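Local structure of endo alpha-1,4 polygalactosaminidase (Neosartorya fumigata, 6OJ1) at residues Y60-F65 and A73-A78; T53-E58 and N272-C277; S104-D109 and G115-N120. The protein acts as an endo-alpha-1,4-galactosaminidase that disrupts microbial biofilms, built as a (beta/alpha)-barrel of glycoside-hydrolase family GH114. All blocks are in the same frame, centred on the assembly; numbering follows the deposited sequence.

Contact 1 (Y60-F65 and A73-A78); sequences YDIDLF and AGLQRA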
loop_
_atom_site.group_PDB
_atom_site.type_symbol
_atom_site.label_atom_id
_atom_site.label_comp_id
_atom_site.label_asym_id
_atom_site.label_seq_id
_atom_site.Cartn_x
_atom_site.Cartn_y
_atom_site.Cartn_z
ATOM N N TYR A 60 5.351 -4.533 9.644
ATOM C CA TYR A 60 4.569 -5.525 8.914
ATOM C C TYR A 60 3.375 -4.838 8.274
ATOM O O TYR A 60 2.630 -4.145 8.964
ATOM C CB TYR A 60 4.065 -6.642 9.840
ATOM C CG TYR A 60 5.041 -7.786 10.092
ATOM C CD1 TYR A 60 6.286 -7.558 10.652
ATOM C CD2 TYR A 60 4.686 -9.097 9.790
ATOM C CE1 TYR A 60 7.167 -8.607 10.891
ATOM C CE2 TYR A 60 5.553 -10.143 10.018
ATOM C CZ TYR A 60 6.792 -9.890 10.573
ATOM O OH TYR A 60 7.667 -10.927 10.822
ATOM N N ASP A 61 3.198 -5.037 6.964
ATOM C CA ASP A 61 2.056 -4.523 6.206
ATOM C C ASP A 61 1.147 -5.728 5.947
ATOM O O ASP A 61 1.546 -6.679 5.263
ATOM C CB ASP A 61 2.541 -3.864 4.912
ATOM C CG ASP A 61 1.429 -3.218 4.100
ATOM O OD1 ASP A 61 0.237 -3.348 4.440
ATOM O OD2 ASP A 61 1.777 -2.554 3.096
ATOM N N ILE A 62 -0.056 -5.712 6.529
ATOM C CA ILE A 62 -0.961 -6.858 6.471
ATOM C C ILE A 62 -2.376 -6.374 6.167
ATOM O O ILE A 62 -2.712 -5.196 6.335
ATOM C CB ILE A 62 -0.950 -7.673 7.777
ATOM C CG1 ILE A 62 -1.420 -6.797 8.947
ATOM C CG2 ILE A 62 0.466 -8.230 8.067
ATOM C CD1 ILE A 62 -1.439 -7.521 10.310
ATOM N N ASP A 63 -3.216 -7.309 5.730
ATOM C CA ASP A 63 -4.570 -6.958 5.306
ATOM C C ASP A 63 -5.432 -6.473 6.470
ATOM O O ASP A 63 -5.480 -7.095 7.536
ATOM C CB ASP A 63 -5.224 -8.157 4.620
ATOM C CG ASP A 63 -6.575 -7.804 4.029
ATOM O OD1 ASP A 63 -6.609 -7.310 2.874
ATOM O OD2 ASP A 63 -7.590 -7.978 4.739
ATOM N N LEU A 64 -6.129 -5.349 6.249
ATOM C CA LEU A 64 -6.977 -4.747 7.274
ATOM C C LEU A 64 -8.099 -5.677 7.723
ATOM O O LEU A 64 -8.423 -5.742 8.916
ATOM C CB LEU A 64 -7.576 -3.440 6.728
ATOM C CG LEU A 64 -8.680 -2.810 7.579
ATOM C CD1 LEU A 64 -8.146 -2.407 8.938
ATOM C CD2 LEU A 64 -9.248 -1.613 6.819
ATOM N N PHE A 65 -8.748 -6.356 6.781
ATOM C CA PHE A 65 -9.982 -7.058 7.115
ATOM C C PHE A 65 -9.715 -8.407 7.759
ATOM O O PHE A 65 -10.380 -8.765 8.736
ATOM C CB PHE A 65 -10.830 -7.271 5.863
ATOM C CG PHE A 65 -11.591 -6.053 5.419
ATOM C CD1 PHE A 65 -12.814 -5.730 6.002
ATOM C CD2 PHE A 65 -11.110 -5.262 4.394
ATOM C CE1 PHE A 65 -13.535 -4.622 5.580
ATOM C CE2 PHE A 65 -11.831 -4.140 3.959
ATOM C CZ PHE A 65 -13.042 -3.820 4.560
ATOM N N ALA A 73 -1.941 -6.355 17.883
ATOM C CA ALA A 73 -1.357 -6.073 19.189
ATOM C C ALA A 73 -0.159 -6.976 19.472
ATOM O O ALA A 73 0.822 -6.544 20.093
ATOM C CB ALA A 73 -2.420 -6.227 20.275
ATOM N N GLY A 74 -0.220 -8.230 19.022
ATOM C CA GLY A 74 0.897 -9.139 19.245
ATOM C C GLY A 74 2.168 -8.677 18.553
ATOM O O GLY A 74 3.267 -8.798 19.104
ATOM N N LEU A 75 2.031 -8.146 17.333
ATOM C CA LEU A 75 3.173 -7.558 16.643
ATOM C C LEU A 75 3.715 -6.357 17.410
ATOM O O LEU A 75 4.931 -6.216 17.586
ATOM C CB LEU A 75 2.776 -7.166 15.218
ATOM C CG LEU A 75 2.625 -8.326 14.222
ATOM C CD1 LEU A 75 1.928 -7.855 12.957
ATOM C CD2 LEU A 75 3.976 -8.957 13.877
ATOM N N GLN A 76 2.824 -5.494 17.905
ATOM C CA GLN A 76 3.269 -4.303 18.620
ATOM C C GLN A 76 3.895 -4.656 19.969
ATOM O O GLN A 76 4.844 -3.992 20.410
ATOM C CB GLN A 76 2.093 -3.343 18.779
ATOM C CG GLN A 76 1.581 -2.836 17.416
ATOM C CD GLN A 76 0.174 -2.281 17.495
ATOM O OE1 GLN A 76 -0.590 -2.627 18.395
ATOM N NE2 GLN A 76 -0.163 -1.397 16.574
ATOM N N ARG A 77 3.381 -5.691 20.639
ATOM C CA ARG A 77 4.026 -6.178 21.855
ATOM C C ARG A 77 5.456 -6.635 21.581
ATOM O O ARG A 77 6.318 -6.540 22.464
ATOM C CB ARG A 77 3.204 -7.315 22.462
ATOM N N ALA A 78 5.731 -7.125 20.372
ATOM C CA ALA A 78 7.081 -7.514 19.978
ATOM C C ALA A 78 7.914 -6.341 19.474
ATOM O O ALA A 78 9.016 -6.570 18.968
ATOM C CB ALA A 78 7.034 -8.603 18.903
#
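Leu75 comes down from the helix onto Tyr60 and Ile62 of the strand, and its two methyls divide the work. Leu75 CD2 sits over the middle of the Tyr60 ring, 4.0 Å from the centroid and 8° off the ring normal, a CH-pi contact with the face. CD1 drops beside the root of the same residue, with Leu75 CD1 and Tyr60 CB 4.0 Å apart, so one leucine fork covers the tyrosine from its CB to its ring. The two side chains cross at about a right angle. On the tyrosine, CG stands anti to the carbonyl carbon (chi1 -85°), and the ring presents a face to the helix. Ile62 approaches from further along the strand: its CG1 lies between the backbone N and the carbonyl carbon (chi1 61°), and the extended chi2 carries Ile62 CD1 to 4.3 Å from Leu75 CD1. This buried, apolar meeting is the strand-to-helix half of a beta-alpha-beta crossover in the barrel, made by strand 59-63, helix 69-77 and strand 81-87; Val82 touches both Ile62 and Leu75. The tyrosine hydroxyl is hydrogen-bonded to Val55 O. Where the strand ends, Asp63 OD2 accepts from Phe65 N at 2.9 Å, an Asx turn in which the N-H meets the carboxylate from above its plane, while Asp63 OD1 forms a salt bridge with Arg95.

Contact 2 (T53-E58 and N272-C277); sequences TSVDAE and NWVEYC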
loop_
_atom_site.group_PDB
_atom_site.type_symbol
_atom_site.label_atom_id
_atom_site.label_comp_id
_atom_site.label_asym_id
_atom_site.label_seq_id
_atom_site.Cartn_x
_atom_site.Cartn_y
_atom_site.Cartn_z
ATOM N N THR A 53 5.383 -14.667 12.051
ATOM C CA THR A 53 6.038 -13.453 12.522
ATOM C C THR A 53 7.527 -13.684 12.730
ATOM O O THR A 53 8.178 -12.938 13.465
ATOM C CB THR A 53 5.371 -12.954 13.805
ATOM O OG1 THR A 53 5.481 -13.956 14.825
ATOM C CG2 THR A 53 3.899 -12.689 13.549
ATOM N N SER A 54 8.065 -14.733 12.098
ATOM C CA SER A 54 9.465 -15.113 12.233
ATOM C C SER A 54 10.386 -14.154 11.507
ATOM O O SER A 54 11.590 -14.128 11.785
ATOM C CB SER A 54 9.678 -16.522 11.672
ATOM O OG SER A 54 9.716 -16.488 10.248
ATOM N N VAL A 55 9.844 -13.396 10.559
ATOM C CA VAL A 55 10.638 -12.450 9.796
ATOM C C VAL A 55 11.024 -11.295 10.709
ATOM O O VAL A 55 10.163 -10.638 11.305
ATOM C CB VAL A 55 9.864 -11.968 8.564
ATOM C CG1 VAL A 55 10.703 -11.006 7.750
ATOM C CG2 VAL A 55 9.440 -13.174 7.723
ATOM N N ASP A 56 12.325 -11.045 10.823
ATOM C CA ASP A 56 12.846 -9.988 11.685
ATOM C C ASP A 56 12.773 -8.641 10.960
ATOM O O ASP A 56 13.776 -8.054 10.555
ATOM C CB ASP A 56 14.273 -10.317 12.097
ATOM C CG ASP A 56 14.848 -9.296 13.036
ATOM O OD1 ASP A 56 14.057 -8.665 13.772
ATOM O OD2 ASP A 56 16.085 -9.114 13.024
ATOM N N ALA A 57 11.547 -8.154 10.791
ATOM C CA ALA A 57 11.301 -6.853 10.192
ATOM C C ALA A 57 10.617 -5.946 11.205
ATOM O O ALA A 57 9.777 -6.403 11.983
ATOM C CB ALA A 57 10.421 -6.969 8.940
ATOM N N GLU A 58 10.959 -4.652 11.174
ATOM C CA GLU A 58 10.379 -3.708 12.128
ATOM C C GLU A 58 8.936 -3.377 11.796
ATOM O O GLU A 58 8.175 -2.992 12.688
ATOM C CB GLU A 58 11.163 -2.394 12.162
ATOM C CG GLU A 58 12.514 -2.432 12.824
ATOM C CD GLU A 58 13.126 -1.044 12.908
ATOM O OE1 GLU A 58 12.452 -0.122 13.426
ATOM O OE2 GLU A 58 14.267 -0.868 12.432
ATOM N N ASN A 272 3.514 -15.322 2.602
ATOM C CA ASN A 272 4.566 -15.085 3.598
ATOM C C ASN A 272 5.954 -14.951 2.964
ATOM O O ASN A 272 6.791 -14.174 3.451
ATOM C CB ASN A 272 4.614 -16.226 4.632
ATOM C CG ASN A 272 3.565 -16.083 5.755
ATOM O OD1 ASN A 272 3.286 -14.990 6.238
ATOM N ND2 ASN A 272 3.020 -17.222 6.195
ATOM N N TRP A 273 6.247 -15.734 1.926
ATOM C CA TRP A 273 7.630 -15.876 1.467
ATOM C C TRP A 273 8.253 -14.522 1.159
ATOM O O TRP A 273 7.625 -13.668 0.535
ATOM C CB TRP A 273 7.701 -16.752 0.217
ATOM C CG TRP A 273 9.096 -16.856 -0.320
ATOM C CD1 TRP A 273 10.078 -17.703 0.109
ATOM C CD2 TRP A 273 9.671 -16.070 -1.369
ATOM N NE1 TRP A 273 11.224 -17.509 -0.628
ATOM C CE2 TRP A 273 11.001 -16.503 -1.532
ATOM C CE3 TRP A 273 9.189 -15.034 -2.180
ATOM C CZ2 TRP A 273 11.852 -15.954 -2.481
ATOM C CZ3 TRP A 273 10.036 -14.487 -3.126
ATOM C CH2 TRP A 273 11.354 -14.939 -3.264
ATOM N N VAL A 274 9.502 -14.329 1.587
ATOM C CA VAL A 274 10.195 -13.065 1.330
ATOM C C VAL A 274 11.695 -13.315 1.330
ATOM O O VAL A 274 12.202 -14.166 2.063
ATOM C CB VAL A 274 9.801 -11.978 2.365
ATOM C CG1 VAL A 274 10.120 -12.423 3.784
ATOM C CG2 VAL A 274 10.477 -10.646 2.066
ATOM N N GLU A 275 12.409 -12.576 0.483
ATOM C CA GLU A 275 13.859 -12.496 0.572
ATOM C C GLU A 275 14.256 -11.034 0.674
ATOM O O GLU A 275 13.537 -10.144 0.204
ATOM C CB GLU A 275 14.555 -13.151 -0.624
ATOM C CG GLU A 275 14.586 -14.662 -0.532
ATOM C CD GLU A 275 15.463 -15.299 -1.590
ATOM O OE1 GLU A 275 15.435 -16.542 -1.684
ATOM O OE2 GLU A 275 16.179 -14.568 -2.315
ATOM N N TYR A 276 15.404 -10.789 1.300
ATOM C CA TYR A 276 15.931 -9.443 1.452
ATOM C C TYR A 276 17.239 -9.313 0.689
ATOM O O TYR A 276 17.931 -10.298 0.425
ATOM C CB TYR A 276 16.130 -9.089 2.929
ATOM C CG TYR A 276 14.811 -9.006 3.642
ATOM C CD1 TYR A 276 14.093 -7.815 3.677
ATOM C CD2 TYR A 276 14.256 -10.127 4.232
ATOM C CE1 TYR A 276 12.865 -7.742 4.312
ATOM C CE2 TYR A 276 13.031 -10.075 4.863
ATOM C CZ TYR A 276 12.333 -8.885 4.896
ATOM O OH TYR A 276 11.120 -8.827 5.538
ATOM N N CYS A 277 17.566 -8.078 0.333
ATOM C CA CYS A 277 18.795 -7.800 -0.394
ATOM C C CYS A 277 19.999 -8.052 0.498
ATOM O O CYS A 277 19.972 -7.742 1.687
ATOM C CB CYS A 277 18.794 -6.360 -0.914
ATOM S SG CYS A 277 17.421 -6.018 -2.021
ATOM O OXT CYS A 277 21.014 -8.585 0.052
#
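Val55 faces both Val274 and Tyr276, one methyl for each. The apolar contacts come first. CG2 of Val55 meets CG1 of Val274 at 4.1 Å, a loose touch of two branched side chains set obliquely to each other. CG1 of Val55, held anti to its own backbone N (chi1 -179°), comes at the edge of the Tyr276 ring, near its plane, and lies 3.8 Å from Tyr276 CE2. The same Val55 methyl is only 3.1 Å from Tyr276 OH, a close approach for carbon and oxygen. Ala57 adds a second, easier neighbour to the hydroxyl, with its CB 3.9 Å from Tyr276 OH. Gln43 of strand 42-45 also touches Val55, Val274 and Tyr276.

No hydrogen bond passes between the two segments; several polar groups bond to residues outside them. Tyr276 OH bonds to Trp42 O, which helps to hold the phenol end beside the valine methyl. Covalently, Cys277 is tied to Cys253 by a disulfide.

The loop ahead of strand 59-63 thus lies against the short C-terminal strand 274-275, which runs antiparallel to strand 261-266 and lies where the first and last parallel strands of the (beta/alpha)-barrel come round to each other.

Contact 3 (S104-D109 and G115-N120); sequences SDLGHD and GEKWLN. With NAG (2-acetamido-2-deoxy-beta-D-glucopyranose), chain C.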
loop_
_atom_site.group_PDB
_atom_site.type_symbol
_atom_site.label_atom_id
_atom_site.label_comp_id
_atom_site.label_asym_id
_atom_site.label_seq_id
_atom_site.Cartn_x
_atom_site.Cartn_y
_atom_site.Cartn_z
ATOM N N SER A 104 -23.642 3.007 -8.962
ATOM C CA SER A 104 -23.017 4.203 -9.516
ATOM C C SER A 104 -21.607 4.440 -8.990
ATOM O O SER A 104 -20.905 5.295 -9.535
ATOM C CB SER A 104 -23.903 5.424 -9.232
ATOM O OG SER A 104 -24.219 5.488 -7.846
ATOM N N ASP A 105 -21.162 3.711 -7.966
ATOM C CA ASP A 105 -19.786 3.836 -7.510
ATOM C C ASP A 105 -18.803 3.064 -8.376
ATOM O O ASP A 105 -17.597 3.294 -8.260
ATOM C CB ASP A 105 -19.630 3.331 -6.067
ATOM C CG ASP A 105 -20.377 4.183 -5.061
ATOM O OD1 ASP A 105 -20.485 5.404 -5.287
ATOM O OD2 ASP A 105 -20.862 3.630 -4.053
ATOM N N LEU A 106 -19.278 2.172 -9.238
ATOM C CA LEU A 106 -18.423 1.168 -9.860
ATOM C C LEU A 106 -18.123 1.513 -11.309
ATOM O O LEU A 106 -19.025 1.874 -12.069
ATOM C CB LEU A 106 -19.076 -0.218 -9.801
ATOM C CG LEU A 106 -19.511 -0.773 -8.441
ATOM C CD1 LEU A 106 -19.830 -2.267 -8.532
ATOM C CD2 LEU A 106 -18.463 -0.515 -7.378
ATOM N N GLY A 107 -16.851 1.364 -11.688
ATOM C CA GLY A 107 -16.414 1.475 -13.073
ATOM C C GLY A 107 -16.040 0.130 -13.682
ATOM O O GLY A 107 -16.679 -0.888 -13.395
ATOM N N HIS A 108 -15.012 0.116 -14.528
ATOM C CA HIS A 108 -14.612 -1.067 -15.275
ATOM C C HIS A 108 -13.864 -2.061 -14.378
ATOM O O HIS A 108 -13.314 -1.707 -13.330
ATOM C CB HIS A 108 -13.711 -0.682 -16.454
ATOM C CG HIS A 108 -14.418 0.035 -17.563
ATOM N ND1 HIS A 108 -13.744 0.666 -18.586
ATOM C CD2 HIS A 108 -15.736 0.207 -17.823
ATOM C CE1 HIS A 108 -14.616 1.196 -19.428
ATOM N NE2 HIS A 108 -15.832 0.933 -18.985
ATOM N N ASP A 109 -13.833 -3.321 -14.819
ATOM C CA ASP A 109 -13.033 -4.328 -14.128
ATOM C C ASP A 109 -11.562 -3.938 -14.138
ATOM O O ASP A 109 -11.064 -3.342 -15.094
ATOM C CB ASP A 109 -13.168 -5.695 -14.797
ATOM C CG ASP A 109 -14.587 -6.196 -14.831
ATOM O OD1 ASP A 109 -15.399 -5.727 -14.016
ATOM O OD2 ASP A 109 -14.885 -7.065 -15.677
ATOM N N GLY A 115 -15.082 -9.288 -10.244
ATOM C CA GLY A 115 -14.892 -9.293 -8.808
ATOM C C GLY A 115 -14.056 -8.147 -8.285
ATOM O O GLY A 115 -14.034 -7.928 -7.065
ATOM N N GLU A 116 -13.359 -7.423 -9.166
ATOM C CA GLU A 116 -12.644 -6.225 -8.747
ATOM C C GLU A 116 -12.832 -5.139 -9.795
ATOM O O GLU A 116 -12.531 -5.357 -10.975
ATOM C CB GLU A 116 -11.153 -6.490 -8.522
ATOM C CG GLU A 116 -10.536 -5.411 -7.680
ATOM C CD GLU A 116 -9.185 -5.766 -7.104
ATOM O OE1 GLU A 116 -8.632 -4.914 -6.374
ATOM O OE2 GLU A 116 -8.684 -6.879 -7.369
ATOM N N LYS A 117 -13.326 -3.984 -9.350
ATOM C CA LYS A 117 -13.715 -2.884 -10.223
ATOM C C LYS A 117 -13.171 -1.558 -9.708
ATOM O O LYS A 117 -13.069 -1.334 -8.501
ATOM C CB LYS A 117 -15.245 -2.775 -10.333
ATOM C CG LYS A 117 -15.933 -3.967 -10.968
ATOM C CD LYS A 117 -17.426 -3.709 -11.096
ATOM C CE LYS A 117 -18.165 -4.948 -11.602
ATOM N NZ LYS A 117 -17.853 -5.221 -13.031
ATOM N N TRP A 118 -12.867 -0.650 -10.645
ATOM C CA TRP A 118 -12.452 0.697 -10.282
ATOM C C TRP A 118 -13.589 1.445 -9.584
ATOM O O TRP A 118 -14.761 1.283 -9.927
ATOM C CB TRP A 118 -11.990 1.451 -11.539
ATOM C CG TRP A 118 -10.694 0.912 -12.079
ATOM C CD1 TRP A 118 -10.514 0.151 -13.208
ATOM C CD2 TRP A 118 -9.405 1.051 -11.477
ATOM N NE1 TRP A 118 -9.178 -0.168 -13.356
ATOM C CE2 TRP A 118 -8.479 0.374 -12.304
ATOM C CE3 TRP A 118 -8.937 1.696 -10.320
ATOM C CZ2 TRP A 118 -7.115 0.324 -12.014
ATOM C CZ3 TRP A 118 -7.577 1.641 -10.029
ATOM C CH2 TRP A 118 -6.682 0.955 -10.874
ATOM N N LEU A 119 -13.239 2.263 -8.591
ATOM C CA LEU A 119 -14.218 3.067 -7.867
ATOM C C LEU A 119 -14.223 4.506 -8.359
ATOM O O LEU A 119 -13.188 5.056 -8.742
ATOM C CB LEU A 119 -13.922 3.079 -6.374
ATOM C CG LEU A 119 -14.091 1.722 -5.698
ATOM C CD1 LEU A 119 -13.638 1.830 -4.245
ATOM C CD2 LEU A 119 -15.540 1.271 -5.833
ATOM N N ASN A 120 -15.400 5.132 -8.295
ATOM C CA ASN A 120 -15.455 6.588 -8.415
ATOM C C ASN A 120 -15.014 7.163 -7.077
ATOM O O ASN A 120 -15.802 7.310 -6.137
ATOM C CB ASN A 120 -16.849 7.057 -8.796
ATOM C CG ASN A 120 -16.910 8.558 -8.997
ATOM O OD1 ASN A 120 -15.920 9.261 -8.782
ATOM N ND2 ASN A 120 -18.049 9.050 -9.412
HETATM C C1 NAG C . -18.158 10.481 -9.610
HETATM C C2 NAG C . -19.010 10.799 -10.826
HETATM C C3 NAG C . -19.139 12.309 -10.995
HETATM C C4 NAG C . -19.636 12.969 -9.714
HETATM C C5 NAG C . -18.837 12.504 -8.492
HETATM C C6 NAG C . -19.477 12.916 -7.182
HETATM C C7 NAG C . -19.134 9.365 -12.819
HETATM C C8 NAG C . -18.397 8.845 -14.020
HETATM N N2 NAG C . -18.450 10.200 -12.027
HETATM O O3 NAG C . -20.053 12.559 -12.056
HETATM O O4 NAG C . -19.445 14.375 -9.835
HETATM O O5 NAG C . -18.735 11.074 -8.460
HETATM O O6 NAG C . -20.682 12.200 -6.938
HETATM O O7 NAG C . -20.290 9.045 -12.580
HETATM O O HOH W 1 -20.491 7.794 -9.942
#
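The side chains of Asp109 and Lys117 run alongside each other in the same direction, and the lysine bends at its last torsion (chi4 -70°) to set NZ 2.7 Å from Asp109 OD1, nearly along the C-O axis, in a salt bridge. Leu106 crosses the stem of that lysine at about a right angle, its CD1 3.8 Å from Lys117 CD. With Leu119, Leu106 runs alongside, the two CD2 methyls 3.8 Å apart on the sheet face that also carries Tyr91; Val126 and Met130 of helix 124-140 cover Leu119. Trp118 CD1 lies 3.4 Å from His108 O, which approaches the indole obliquely. Beneath these side chains runs an antiparallel hairpin with a beta bulge between Leu106 and Asp109, held by Asn120 N to Asp105 O, Gly107 N to Trp118 O (2.7 Å) and Trp118 N to His108 O. At its far end Asn120 ND2 is bonded to NAG C1, and one water joins Ser104 O, Asn120 ND2 and the sugar O7, while Asn120 OD1 accepts from Ser122 N. The glycan linkage is therefore steadied from both ends of its amide, and elsewhere the close ammonium probably favours a negatively charged Asp109.

Overall arrangement
Starting from the N terminus, the chain lays down strand 42-45 and then the loop 53-58, which waits for the C-terminal 272-277; contact 2 therefore closes a loop of 213 residues, bringing the loop before strand 59-63 against the C-terminal strand, next to where the barrel closes. Contacts 1 and 3 both fall within it, one after the other without crossing. Contact 1 closes over seven residues, the connecting loop and the first turn of helix 69-77; contact 3 closes over residues 110-114 at the tip of the hairpin in the small three-stranded sheet. Contacts 1 and 2 are neighbours, Leu75 CD2 lying 3.7 Å from Thr53 CG2. Contact 3 stands across the chain's centre from contact 2, their centres about 33 Å apart.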